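Local coordinates for protein frutapin (Artocarpus altilis, PDB 5KRP) that binds carbohydrates as a jacalin-related lectin of breadfruit, probably recognising mannose-containing glycans, at residues A[12-17]-A[93-98]; A[35-40]-A[138-143]; A[73-78]-A[103-108]. All blocks are in the same frame, centred on the assembly; numbering follows the deposited sequence.

All three contacts lie in one beta-prism of the jacalin type, built from three four-stranded antiparallel sheets. Contacts 1 and 2 adjoin at one end, their centres about 8 Å apart, where Gly13 bonds to Asp142 and Val97 to Leu141 through the backbone; contact 3 lies on the other side of the chain's centre, about 28 Å and 25 Å from them between centres. Chain order is 12-17, 35-40, 73-78, 93-98, 103-108, 138-143, so contact 1 interleaves with both others and contact 3 falls within the span of contact 2. Strand 95-104 runs from contact 1 to contact 3. One end thus gathers the probable sugar-site loops; the other carries a hairpin end beside a second subunit.

Contact 1: residues A[12-17]-A[93-98]; sequences GGPGGN and RTPVVR
The glycine-rich loop that borders the sugar site in jacalin-related lectins meets the start of strand 95-104 here, with Gly13 lying against Pro95. Gly13 CA comes within 3.2 Å of Pro95 O in a CA-H...O contact, an approach possible because Gly13 has no side chain on the face turned to the carbonyl. Pro95 CB also rests 4.0 Å from Gly13 CA.

A water bridges the segments further along the loop. It accepts from Gly15 N at 2.9 Å and from Thr94 OG1 at 2.7 Å. Its own donation goes to Pro95 O, 2.8 Å away, so it links the loop's Gly15 N to both Thr94 OG1 and Pro95 O. Thr94 presents its hydroxyl to the water with OG1 anti to the backbone N (chi1 -164°). The same OG1 lies 3.6 Å from Pro14 CD, where the Pro14 and Thr94 side chains run antiparallel past one another. A bound glycerol, probably from the crystallisation liquor, sits about 3 Å from the Thr94 side chain, consistent with a pocket at this place.

Loop 12-17 connects strands 6-12 and 17-20 of one sheet, whereas strand 95-104 belongs to another; the beginning of strand 141-149 stands beside both, Asp142 bonding Gly13 through the backbone and touching the side chains of Thr94 and Val96.

Contact 2: residues A[35-40]-A[138-143]; sequences KEAIGS and GDLLDA
Leu141 N donates to Ile38 O at 2.9 Å in a nearly straight bond, with an N-H...O angle of 171°. The donor stands 27° from the carbonyl plane, and carbon atoms crowd round the same oxygen: Leu141 CB approaches Ile38 O to 3.5 Å and Leu140 CB to 3.7 Å. Both leucines, which follow one another on the partner segment, thus put carbon against this carbonyl oxygen.

Those leucines serve different neighbours. Leu141 CG is anti to the backbone N (chi1 -177°), and its CD2 branch packs 3.8 Å from Ile38 CG2, the two side chains extending together in one direction. Leu140 instead puts its CD1 against Ala37 CB at 4.1 Å.

In the beta-prism fold, strands 38-47 and 141-149 belong to separate sheets, and this bond joins them where they begin. Val97 of the third sheet completes a closed triangle of backbone bonds, Ile38 N bonding to Val97 O and Val97 N to Leu141 O, and the side chains of Ile38, Val97 and Leu141 also touch one another inside the prism end.

Residues 138-142 form the Gly-X-X-X-Asp loop that, in jacalin-related lectins, binds sugar. A backbone bond from Gly138 N to Leu140 O (2.9 Å) lies within the loop. A glycerol, probably from the crystallisation liquor, occupies it, hydrogen-bonded to Asp139 N, Leu140 N and Asp142 OD2. Asp142, which ends the loop, forms with Ala143 a classic beta bulge opposite Arg136.

Contact 3: residues A[73-78]-A[103-108]; sequences PEEFLV and KTNKGR
Asn105 is held against residues 74-76 by three hydrogen bonds. Its ND2 donates to Glu74 O at 3.0 Å, in the plane of the amide, while OD1 takes Phe76 N at 2.8 Å from above the plane. Asn105 N returns a bond to Phe76 O, 3.0 Å away. The amide also stacks on the Phe76 ring, the planes 22° apart and Asn105 CG 3.6 Å above the ring centre. Asn105 CG lies between its backbone N and carbonyl carbon (chi1 68°), which sets it over the ring.

Beside Asn105, Arg108 NH1 forms a salt bridge with Glu75 OE1 at 2.7 Å, Glu75 OE1 offering its syn lone pair, with carboxylate and guanidinium only 17° from coplanar. Glu75 OE1 also accepts from Gln71 N.

The segments lie at the open end of the hairpin, where strand 77-86 begins and strand 95-104 ends; Leu77 faces Thr104 as a non-hydrogen-bonded antiparallel pair and Val78 N bonds to Lys103 O at 2.9 Å. A type I turn from Thr104 to Gly107 places Asn105, and within it Thr104 OG1 accepts from Lys106 N at 3.3 Å, an ST turn. Further out, Pro73 and Glu74 pack on Met1 of the second subunit.

Contact 1: residues A[12-17]-A[93-98]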
ATOM      1  N   GLY A  12     -12.821   5.366  21.770  1.00 17.13           N
ATOM      2  CA  GLY A  12     -12.692   5.479  23.225  1.00 18.65           C
ATOM      3  C   GLY A  12     -12.377   6.909  23.585  1.00 21.02           C
ATOM      4  O   GLY A  12     -12.559   7.832  22.769  1.00 19.85           O
ATOM      5  N   GLY A  13     -11.929   7.131  24.813  1.00 18.37           N
ATOM      6  CA  GLY A  13     -11.741   8.525  25.278  1.00 15.87           C
ATOM      7  C   GLY A  13     -10.320   8.981  25.159  1.00 16.23           C
ATOM      8  O   GLY A  13      -9.443   8.271  24.676  1.00 16.41           O
ATOM      9  N   PRO A  14     -10.044  10.215  25.597  1.00 16.58           N
ATOM     10  CA  PRO A  14      -8.808  10.875  25.399  1.00 16.13           C
ATOM     11  C   PRO A  14      -7.760  10.698  26.516  1.00 16.97           C
ATOM     12  O   PRO A  14      -6.652  11.210  26.388  1.00 17.47           O
ATOM     13  CB  PRO A  14      -9.243  12.328  25.228  1.00 18.15           C
ATOM     14  CG  PRO A  14     -10.357  12.467  26.216  1.00 19.73           C
ATOM     15  CD  PRO A  14     -11.042  11.101  26.203  1.00 18.25           C
ATOM     16  N   GLY A  15      -8.095  10.088  27.618  1.00 16.24           N
ATOM     17  CA  GLY A  15      -7.179  10.052  28.729  1.00 19.16           C
ATOM     18  C   GLY A  15      -6.184   8.924  28.671  1.00 19.27           C
ATOM     19  O   GLY A  15      -6.205   8.121  27.773  1.00 19.27           O
ATOM     20  N   GLY A  16      -5.282   8.894  29.623  1.00 20.16           N
ATOM     21  CA  GLY A  16      -4.394   7.715  29.807  1.00 20.14           C
ATOM     22  C   GLY A  16      -3.082   7.932  29.115  1.00 21.49           C
ATOM     23  O   GLY A  16      -2.887   8.907  28.404  1.00 20.83           O
ATOM     24  N   ASN A  17      -2.141   7.020  29.311  1.00 19.14           N
ATOM     25  CA  ASN A  17      -0.854   7.075  28.630  1.00 18.93           C
ATOM     26  C   ASN A  17      -0.959   6.632  27.176  1.00 18.30           C
ATOM     27  O   ASN A  17      -1.384   5.540  26.900  1.00 16.35           O
ATOM     28  CB  ASN A  17       0.204   6.251  29.375  1.00 19.17           C
ATOM     29  CG  ASN A  17       0.371   6.717  30.834  1.00 25.02           C
ATOM     30  OD1 ASN A  17       0.577   7.906  31.089  1.00 24.43           O
ATOM     31  ND2 ASN A  17       0.182   5.795  31.790  1.00 25.67           N
ATOM     32  N   ARG A  93     -14.803  11.136  34.903  1.00 42.03           N
ATOM     33  CA  ARG A  93     -15.828  10.467  34.119  1.00 41.51           C
ATOM     34  C   ARG A  93     -15.424  10.315  32.584  1.00 37.66           C
ATOM     35  O   ARG A  93     -16.196  10.546  31.648  1.00 37.22           O
ATOM     36  CB  ARG A  93     -17.137  11.191  34.264  1.00 46.90           C
ATOM     37  CG  ARG A  93     -18.247  10.196  34.124  1.00 57.05           C
ATOM     38  CD  ARG A  93     -19.552  10.680  34.699  1.00 63.28           C
ATOM     39  NE  ARG A  93     -20.642   9.970  34.046  1.00 63.46           N
ATOM     40  CZ  ARG A  93     -21.058  10.201  32.797  1.00 66.82           C
ATOM     41  NH1 ARG A  93     -20.463  11.129  32.023  1.00 64.66           N
ATOM     42  NH2 ARG A  93     -22.080   9.485  32.312  1.00 65.86           N
ATOM     43  N   THR A  94     -14.192   9.949  32.342  1.00 29.16           N
ATOM     44  CA  THR A  94     -13.707   9.936  30.946  1.00 24.95           C
ATOM     45  C   THR A  94     -14.228   8.606  30.228  1.00 24.16           C
ATOM     46  O   THR A  94     -14.271   7.568  30.887  1.00 23.97           O
ATOM     47  CB  THR A  94     -12.228  10.073  30.953  1.00 24.74           C
ATOM     48  OG1 THR A  94     -11.828  10.425  29.642  1.00 22.02           O
ATOM     49  CG2 THR A  94     -11.514   8.824  31.470  1.00 24.29           C
ATOM     50  N   PRO A  95     -14.619   8.669  28.960  1.00 21.46           N
ATOM     51  CA  PRO A  95     -14.943   7.421  28.232  1.00 20.08           C
ATOM     52  C   PRO A  95     -13.730   6.485  28.125  1.00 18.76           C
ATOM     53  O   PRO A  95     -12.619   6.910  27.876  1.00 18.87           O
ATOM     54  CB  PRO A  95     -15.374   7.914  26.854  1.00 21.57           C
ATOM     55  CG  PRO A  95     -15.730   9.387  27.061  1.00 21.91           C
ATOM     56  CD  PRO A  95     -14.750   9.835  28.030  1.00 22.11           C
ATOM     57  N   VAL A  96     -14.000   5.210  28.325  1.00 18.22           N
ATOM     58  CA  VAL A  96     -13.062   4.129  28.140  1.00 17.72           C
ATOM     59  C   VAL A  96     -13.662   2.997  27.317  1.00 17.41           C
ATOM     60  O   VAL A  96     -14.857   2.972  26.985  1.00 17.25           O
ATOM     61  CB  VAL A  96     -12.553   3.559  29.521  1.00 17.50           C
ATOM     62  CG1 VAL A  96     -11.991   4.636  30.383  1.00 18.93           C
ATOM     63  CG2 VAL A  96     -13.643   2.814  30.260  1.00 17.41           C
ATOM     64  N   VAL A  97     -12.820   2.017  26.980  1.00 16.19           N
ATOM     65  CA  VAL A  97     -13.291   0.844  26.255  1.00 16.46           C
ATOM     66  C   VAL A  97     -13.866  -0.147  27.249  1.00 16.92           C
ATOM     67  O   VAL A  97     -13.127  -0.692  28.057  1.00 19.14           O
ATOM     68  CB  VAL A  97     -12.139   0.144  25.471  1.00 16.43           C
ATOM     69  CG1 VAL A  97     -12.652  -1.087  24.748  1.00 15.13           C
ATOM     70  CG2 VAL A  97     -11.458   1.156  24.522  1.00 16.30           C
ATOM     71  N   ARG A  98     -15.175  -0.311  27.178  1.00 16.98           N
ATOM     72  CA  ARG A  98     -15.964  -1.090  28.137  1.00 17.93           C
ATOM     73  C   ARG A  98     -16.014  -2.533  27.712  1.00 18.44           C
ATOM     74  O   ARG A  98     -16.012  -3.446  28.551  1.00 18.74           O
ATOM     75  CB  ARG A  98     -17.385  -0.522  28.327  1.00 18.88           C
ATOM     76  CG  ARG A  98     -17.468   0.886  28.912  1.00 21.90           C
ATOM     77  CD  ARG A  98     -16.904   1.024  30.316  1.00 25.54           C
ATOM     78  NE  ARG A  98     -17.624   0.083  31.140  1.00 26.46           N
ATOM     79  CZ  ARG A  98     -18.787   0.332  31.729  1.00 30.45           C
ATOM     80  NH1 ARG A  98     -19.339   1.546  31.706  1.00 30.12           N
ATOM     81  NH2 ARG A  98     -19.387  -0.658  32.331  1.00 30.32           N
TER
HETATM   82  O   HOH W   1     -10.393   8.443  28.454  1.00 19.36           O

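Contact 2: residues A[35-40]-A[138-143]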
ATOM      1  N   LYS A  35     -13.143  -6.744  33.311  1.00 22.82           N
ATOM      2  CA  LYS A  35     -14.265  -7.008  34.257  1.00 24.29           C
ATOM      3  C   LYS A  35     -15.399  -6.040  33.886  1.00 25.08           C
ATOM      4  O   LYS A  35     -16.132  -6.291  32.924  1.00 26.69           O
ATOM      5  CB  LYS A  35     -13.719  -6.946  35.742  1.00 29.14           C
ATOM      6  CG  LYS A  35     -14.766  -7.439  36.756  1.00 30.74           C
ATOM      7  CD  LYS A  35     -14.880  -8.951  36.736  1.00 35.65           C
ATOM      8  CE  LYS A  35     -16.111  -9.466  37.519  1.00 40.20           C
ATOM      9  NZ  LYS A  35     -15.995 -10.927  37.847  1.00 44.75           N
ATOM     10  N   GLU A  36     -15.474  -4.866  34.517  1.00 24.63           N
ATOM     11  CA  GLU A  36     -16.455  -3.878  34.122  1.00 25.66           C
ATOM     12  C   GLU A  36     -16.081  -3.184  32.802  1.00 23.45           C
ATOM     13  O   GLU A  36     -16.926  -2.612  32.113  1.00 24.21           O
ATOM     14  CB  GLU A  36     -16.603  -2.828  35.242  1.00 29.38           C
ATOM     15  CG  GLU A  36     -17.237  -3.460  36.488  1.00 32.53           C
ATOM     16  CD  GLU A  36     -16.268  -4.118  37.452  1.00 33.18           C
ATOM     17  OE1 GLU A  36     -14.996  -4.049  37.353  1.00 29.69           O
ATOM     18  OE2 GLU A  36     -16.825  -4.673  38.427  1.00 39.00           O
ATOM     19  N   ALA A  37     -14.797  -3.185  32.537  1.00 21.37           N
ATOM     20  CA  ALA A  37     -14.272  -2.532  31.319  1.00 19.65           C
ATOM     21  C   ALA A  37     -13.103  -3.396  30.866  1.00 20.22           C
ATOM     22  O   ALA A  37     -12.735  -4.358  31.537  1.00 17.56           O
ATOM     23  CB  ALA A  37     -13.828  -1.127  31.627  1.00 20.83           C
ATOM     24  N   ILE A  38     -12.415  -2.978  29.787  1.00 19.13           N
ATOM     25  CA  ILE A  38     -11.151  -3.589  29.449  1.00 18.06           C
ATOM     26  C   ILE A  38     -10.006  -2.891  30.156  1.00 17.00           C
ATOM     27  O   ILE A  38      -9.911  -1.627  30.168  1.00 18.17           O
ATOM     28  CB  ILE A  38     -10.926  -3.514  27.876  1.00 17.18           C
ATOM     29  CG1 ILE A  38     -12.091  -4.102  27.103  1.00 18.05           C
ATOM     30  CG2 ILE A  38      -9.563  -4.098  27.523  1.00 18.58           C
ATOM     31  CD1 ILE A  38     -12.377  -5.560  27.309  1.00 18.41           C
ATOM     32  N   GLY A  39      -9.114  -3.710  30.748  1.00 18.75           N
ATOM     33  CA  GLY A  39      -7.917  -3.297  31.435  1.00 20.36           C
ATOM     34  C   GLY A  39      -6.669  -3.439  30.548  1.00 19.61           C
ATOM     35  O   GLY A  39      -6.312  -2.549  29.809  1.00 20.41           O
ATOM     36  N   SER A  40      -5.958  -4.550  30.686  1.00 19.22           N
ATOM     37  CA  SER A  40      -4.708  -4.765  29.985  1.00 18.34           C
ATOM     38  C   SER A  40      -4.989  -5.117  28.506  1.00 16.76           C
ATOM     39  O   SER A  40      -6.003  -5.674  28.173  1.00 17.97           O
ATOM     40  CB  SER A  40      -3.986  -5.931  30.627  1.00 20.02           C
ATOM     41  OG  SER A  40      -3.685  -5.679  32.020  1.00 18.99           O
ATOM     42  N   GLY A 138      -4.540   3.940  31.082  1.00 20.10           N
ATOM     43  CA  GLY A 138      -4.262   4.508  32.408  1.00 21.08           C
ATOM     44  C   GLY A 138      -4.484   3.355  33.371  1.00 20.02           C
ATOM     45  O   GLY A 138      -3.696   2.409  33.359  1.00 23.40           O
ATOM     46  N   ASP A 139      -5.516   3.452  34.195  1.00 21.84           N
ATOM     47  CA  ASP A 139      -5.958   2.327  34.976  1.00 22.98           C
ATOM     48  C   ASP A 139      -6.654   1.318  34.069  1.00 24.95           C
ATOM     49  O   ASP A 139      -6.691   0.168  34.418  1.00 24.11           O
ATOM     50  CB  ASP A 139      -6.945   2.716  36.058  1.00 26.06           C
ATOM     51  CG  ASP A 139      -6.328   3.572  37.170  1.00 30.40           C
ATOM     52  OD1 ASP A 139      -5.078   3.730  37.271  1.00 32.37           O
ATOM     53  OD2 ASP A 139      -7.172   4.136  37.913  1.00 34.48           O
ATOM     54  N   LEU A 140      -7.249   1.790  32.949  1.00 21.29           N
ATOM     55  CA  LEU A 140      -8.051   1.014  32.061  1.00 21.20           C
ATOM     56  C   LEU A 140      -7.553   1.348  30.608  1.00 19.71           C
ATOM     57  O   LEU A 140      -6.728   2.245  30.394  1.00 18.13           O
ATOM     58  CB  LEU A 140      -9.526   1.416  32.158  1.00 23.02           C
ATOM     59  CG  LEU A 140     -10.172   1.077  33.525  1.00 26.37           C
ATOM     60  CD1 LEU A 140     -11.540   1.670  33.575  1.00 28.87           C
ATOM     61  CD2 LEU A 140     -10.281  -0.393  33.760  1.00 24.45           C
ATOM     62  N   LEU A 141      -8.084   0.610  29.659  1.00 18.83           N
ATOM     63  CA  LEU A 141      -7.866   0.899  28.245  1.00 16.76           C
ATOM     64  C   LEU A 141      -8.808   2.035  27.895  1.00 15.76           C
ATOM     65  O   LEU A 141      -9.947   1.831  27.605  1.00 16.56           O
ATOM     66  CB  LEU A 141      -8.194  -0.389  27.433  1.00 17.82           C
ATOM     67  CG  LEU A 141      -7.933  -0.230  25.922  1.00 18.24           C
ATOM     68  CD1 LEU A 141      -6.492   0.054  25.695  1.00 18.30           C
ATOM     69  CD2 LEU A 141      -8.412  -1.433  25.146  1.00 16.31           C
ATOM     70  N   ASP A 142      -8.292   3.253  27.901  1.00 16.88           N
ATOM     71  CA  ASP A 142      -9.096   4.396  27.466  1.00 18.12           C
ATOM     72  C   ASP A 142      -9.540   4.368  25.991  1.00 15.76           C
ATOM     73  O   ASP A 142     -10.665   4.753  25.669  1.00 15.90           O
ATOM     74  CB  ASP A 142      -8.286   5.667  27.689  1.00 16.65           C
ATOM     75  CG  ASP A 142      -8.019   5.963  29.167  1.00 21.72           C
ATOM     76  OD1 ASP A 142      -7.150   5.310  29.793  1.00 20.38           O
ATOM     77  OD2 ASP A 142      -8.670   6.890  29.723  1.00 17.54           O
ATOM     78  N   ALA A 143      -8.685   3.877  25.100  1.00 15.03           N
ATOM     79  CA  ALA A 143      -9.028   3.934  23.658  1.00 14.61           C
ATOM     80  C   ALA A 143      -8.144   2.933  22.917  1.00 14.20           C
ATOM     81  O   ALA A 143      -7.060   2.583  23.389  1.00 15.15           O
ATOM     82  CB  ALA A 143      -8.812   5.341  23.092  1.00 16.49           C
TER

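Contact 3: residues A[73-78]-A[103-108]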
ATOM      1  N   PRO A  73      -0.826 -18.591  10.056  1.00 22.93           N
ATOM      2  CA  PRO A  73      -1.300 -17.451   9.291  1.00 23.13           C
ATOM      3  C   PRO A  73      -2.631 -17.612   8.622  1.00 23.44           C
ATOM      4  O   PRO A  73      -3.147 -16.633   8.026  1.00 26.74           O
ATOM      5  CB  PRO A  73      -0.253 -17.344   8.186  1.00 24.56           C
ATOM      6  CG  PRO A  73       0.121 -18.773   7.955  1.00 24.88           C
ATOM      7  CD  PRO A  73       0.209 -19.366   9.313  1.00 26.98           C
ATOM      8  N   GLU A  74      -3.193 -18.821   8.648  1.00 24.33           N
ATOM      9  CA  GLU A  74      -4.426 -19.085   7.891  1.00 26.04           C
ATOM     10  C   GLU A  74      -5.666 -18.345   8.471  1.00 22.29           C
ATOM     11  O   GLU A  74      -6.607 -18.050   7.719  1.00 25.30           O
ATOM     12  CB  GLU A  74      -4.784 -20.568   7.857  1.00 29.67           C
ATOM     13  CG  GLU A  74      -3.801 -21.463   7.155  1.00 38.68           C
ATOM     14  CD  GLU A  74      -2.516 -21.703   7.968  1.00 46.48           C
ATOM     15  OE1 GLU A  74      -2.556 -21.621   9.259  1.00 38.72           O
ATOM     16  OE2 GLU A  74      -1.477 -21.948   7.282  1.00 49.51           O
ATOM     17  N   GLU A  75      -5.661 -18.168   9.786  1.00 21.56           N
ATOM     18  CA  GLU A  75      -6.770 -17.494  10.508  1.00 19.91           C
ATOM     19  C   GLU A  75      -6.320 -16.095  10.924  1.00 19.21           C
ATOM     20  O   GLU A  75      -5.236 -15.942  11.481  1.00 20.44           O
ATOM     21  CB  GLU A  75      -7.215 -18.297  11.716  1.00 21.78           C
ATOM     22  CG  GLU A  75      -8.414 -17.678  12.453  1.00 22.87           C
ATOM     23  CD  GLU A  75      -8.821 -18.401  13.736  1.00 21.44           C
ATOM     24  OE1 GLU A  75      -7.942 -18.839  14.503  1.00 21.99           O
ATOM     25  OE2 GLU A  75     -10.036 -18.501  13.947  1.00 24.14           O
ATOM     26  N   PHE A  76      -7.173 -15.110  10.636  1.00 20.08           N
ATOM     27  CA  PHE A  76      -6.852 -13.721  10.971  1.00 18.94           C
ATOM     28  C   PHE A  76      -8.161 -12.965  11.205  1.00 18.86           C
ATOM     29  O   PHE A  76      -9.272 -13.414  10.823  1.00 19.76           O
ATOM     30  CB  PHE A  76      -6.069 -13.082   9.799  1.00 19.26           C
ATOM     31  CG  PHE A  76      -6.691 -13.303   8.468  1.00 19.17           C
ATOM     32  CD1 PHE A  76      -7.705 -12.490   8.001  1.00 19.73           C
ATOM     33  CD2 PHE A  76      -6.226 -14.335   7.625  1.00 22.29           C
ATOM     34  CE1 PHE A  76      -8.282 -12.674   6.744  1.00 21.29           C
ATOM     35  CE2 PHE A  76      -6.825 -14.540   6.367  1.00 19.27           C
ATOM     36  CZ  PHE A  76      -7.858 -13.751   5.942  1.00 20.68           C
ATOM     37  N   LEU A  77      -8.030 -11.809  11.819  1.00 18.88           N
ATOM     38  CA  LEU A  77      -9.196 -10.995  12.186  1.00 18.68           C
ATOM     39  C   LEU A  77      -9.894 -10.416  10.974  1.00 18.21           C
ATOM     40  O   LEU A  77      -9.201  -9.977  10.031  1.00 18.55           O
ATOM     41  CB  LEU A  77      -8.742  -9.831  13.075  1.00 18.31           C
ATOM     42  CG  LEU A  77      -8.148 -10.167  14.419  1.00 19.17           C
ATOM     43  CD1 LEU A  77      -7.657  -8.823  15.054  1.00 19.70           C
ATOM     44  CD2 LEU A  77      -9.252 -10.874  15.184  1.00 19.87           C
ATOM     45  N   VAL A  78     -11.215 -10.479  10.959  1.00 17.52           N
ATOM     46  CA  VAL A  78     -12.101  -9.798   9.987  1.00 17.84           C
ATOM     47  C   VAL A  78     -12.974  -8.712  10.619  1.00 18.80           C
ATOM     48  O   VAL A  78     -13.655  -7.943   9.934  1.00 18.72           O
ATOM     49  CB  VAL A  78     -12.926 -10.776   9.143  1.00 19.69           C
ATOM     50  CG1 VAL A  78     -12.028 -11.642   8.300  1.00 21.87           C
ATOM     51  CG2 VAL A  78     -13.787 -11.665  10.006  1.00 17.96           C
ATOM     52  N   LYS A 103     -13.799 -11.135  15.635  1.00 19.76           N
ATOM     53  CA  LYS A 103     -14.251 -12.248  14.762  1.00 20.72           C
ATOM     54  C   LYS A 103     -13.161 -12.594  13.763  1.00 19.97           C
ATOM     55  O   LYS A 103     -12.386 -11.716  13.362  1.00 17.99           O
ATOM     56  CB  LYS A 103     -15.479 -11.860  13.994  1.00 22.68           C
ATOM     57  CG  LYS A 103     -16.642 -11.566  14.925  1.00 28.93           C
ATOM     58  CD  LYS A 103     -17.966 -11.602  14.181  1.00 34.55           C
ATOM     59  CE  LYS A 103     -19.082 -11.089  15.091  1.00 42.02           C
ATOM     60  NZ  LYS A 103     -20.324 -10.817  14.294  1.00 47.69           N
ATOM     61  N   THR A 104     -13.056 -13.884  13.397  1.00 18.47           N
ATOM     62  CA  THR A 104     -12.062 -14.323  12.394  1.00 19.33           C
ATOM     63  C   THR A 104     -12.644 -14.855  11.076  1.00 19.81           C
ATOM     64  O   THR A 104     -13.840 -15.238  10.968  1.00 20.29           O
ATOM     65  CB  THR A 104     -11.080 -15.364  12.954  1.00 21.05           C
ATOM     66  OG1 THR A 104     -11.711 -16.649  12.929  1.00 20.30           O
ATOM     67  CG2 THR A 104     -10.626 -15.038  14.373  1.00 20.81           C
ATOM     68  N   ASN A 105     -11.780 -14.864  10.043  1.00 20.22           N
ATOM     69  CA  ASN A 105     -12.122 -15.414   8.722  1.00 22.37           C
ATOM     70  C   ASN A 105     -12.555 -16.903   8.765  1.00 22.73           C
ATOM     71  O   ASN A 105     -13.195 -17.378   7.846  1.00 29.81           O
ATOM     72  CB  ASN A 105     -10.970 -15.205   7.734  1.00 21.31           C
ATOM     73  CG  ASN A 105      -9.783 -16.015   8.074  1.00 20.23           C
ATOM     74  OD1 ASN A 105      -9.422 -16.158   9.235  1.00 22.22           O
ATOM     75  ND2 ASN A 105      -9.150 -16.604   7.054  1.00 22.76           N
ATOM     76  N   LYS A 106     -12.192 -17.585   9.816  1.00 22.90           N
ATOM     77  CA  LYS A 106     -12.585 -18.979  10.035  1.00 25.82           C
ATOM     78  C   LYS A 106     -13.912 -19.100  10.759  1.00 28.19           C
ATOM     79  O   LYS A 106     -14.337 -20.221  11.100  1.00 28.73           O
ATOM     80  CB  LYS A 106     -11.498 -19.722  10.797  1.00 26.40           C
ATOM     81  CG  LYS A 106     -10.177 -19.912  10.065  1.00 28.72           C
ATOM     82  CD  LYS A 106     -10.310 -20.574   8.690  1.00 31.70           C
ATOM     83  CE  LYS A 106      -8.943 -21.026   8.190  1.00 34.28           C
ATOM     84  NZ  LYS A 106      -9.068 -21.646   6.854  1.00 39.59           N
ATOM     85  N   GLY A 107     -14.593 -17.981  10.984  1.00 24.82           N
ATOM     86  CA  GLY A 107     -15.876 -17.996  11.698  1.00 24.75           C
ATOM     87  C   GLY A 107     -15.804 -18.174  13.216  1.00 25.60           C
ATOM     88  O   GLY A 107     -16.811 -18.577  13.814  1.00 27.15           O
ATOM     89  N   ARG A 108     -14.670 -17.921  13.865  1.00 22.90           N
ATOM     90  CA  ARG A 108     -14.582 -17.985  15.343  1.00 24.22           C
ATOM     91  C   ARG A 108     -14.827 -16.561  15.886  1.00 27.40           C
ATOM     92  O   ARG A 108     -14.394 -15.569  15.274  1.00 22.44           O
ATOM     93  CB  ARG A 108     -13.257 -18.512  15.871  1.00 27.00           C
ATOM     94  CG  ARG A 108     -12.900 -19.994  15.589  1.00 31.98           C
ATOM     95  CD  ARG A 108     -11.359 -20.177  15.630  1.00 38.30           C
ATOM     96  NE  ARG A 108     -10.880 -20.732  16.825  1.00 40.68           N
ATOM     97  CZ  ARG A 108      -9.652 -20.637  17.354  1.00 39.99           C
ATOM     98  NH1 ARG A 108      -8.592 -19.966  16.828  1.00 32.12           N
ATOM     99  NH2 ARG A 108      -9.506 -21.230  18.530  1.00 38.85           N
TER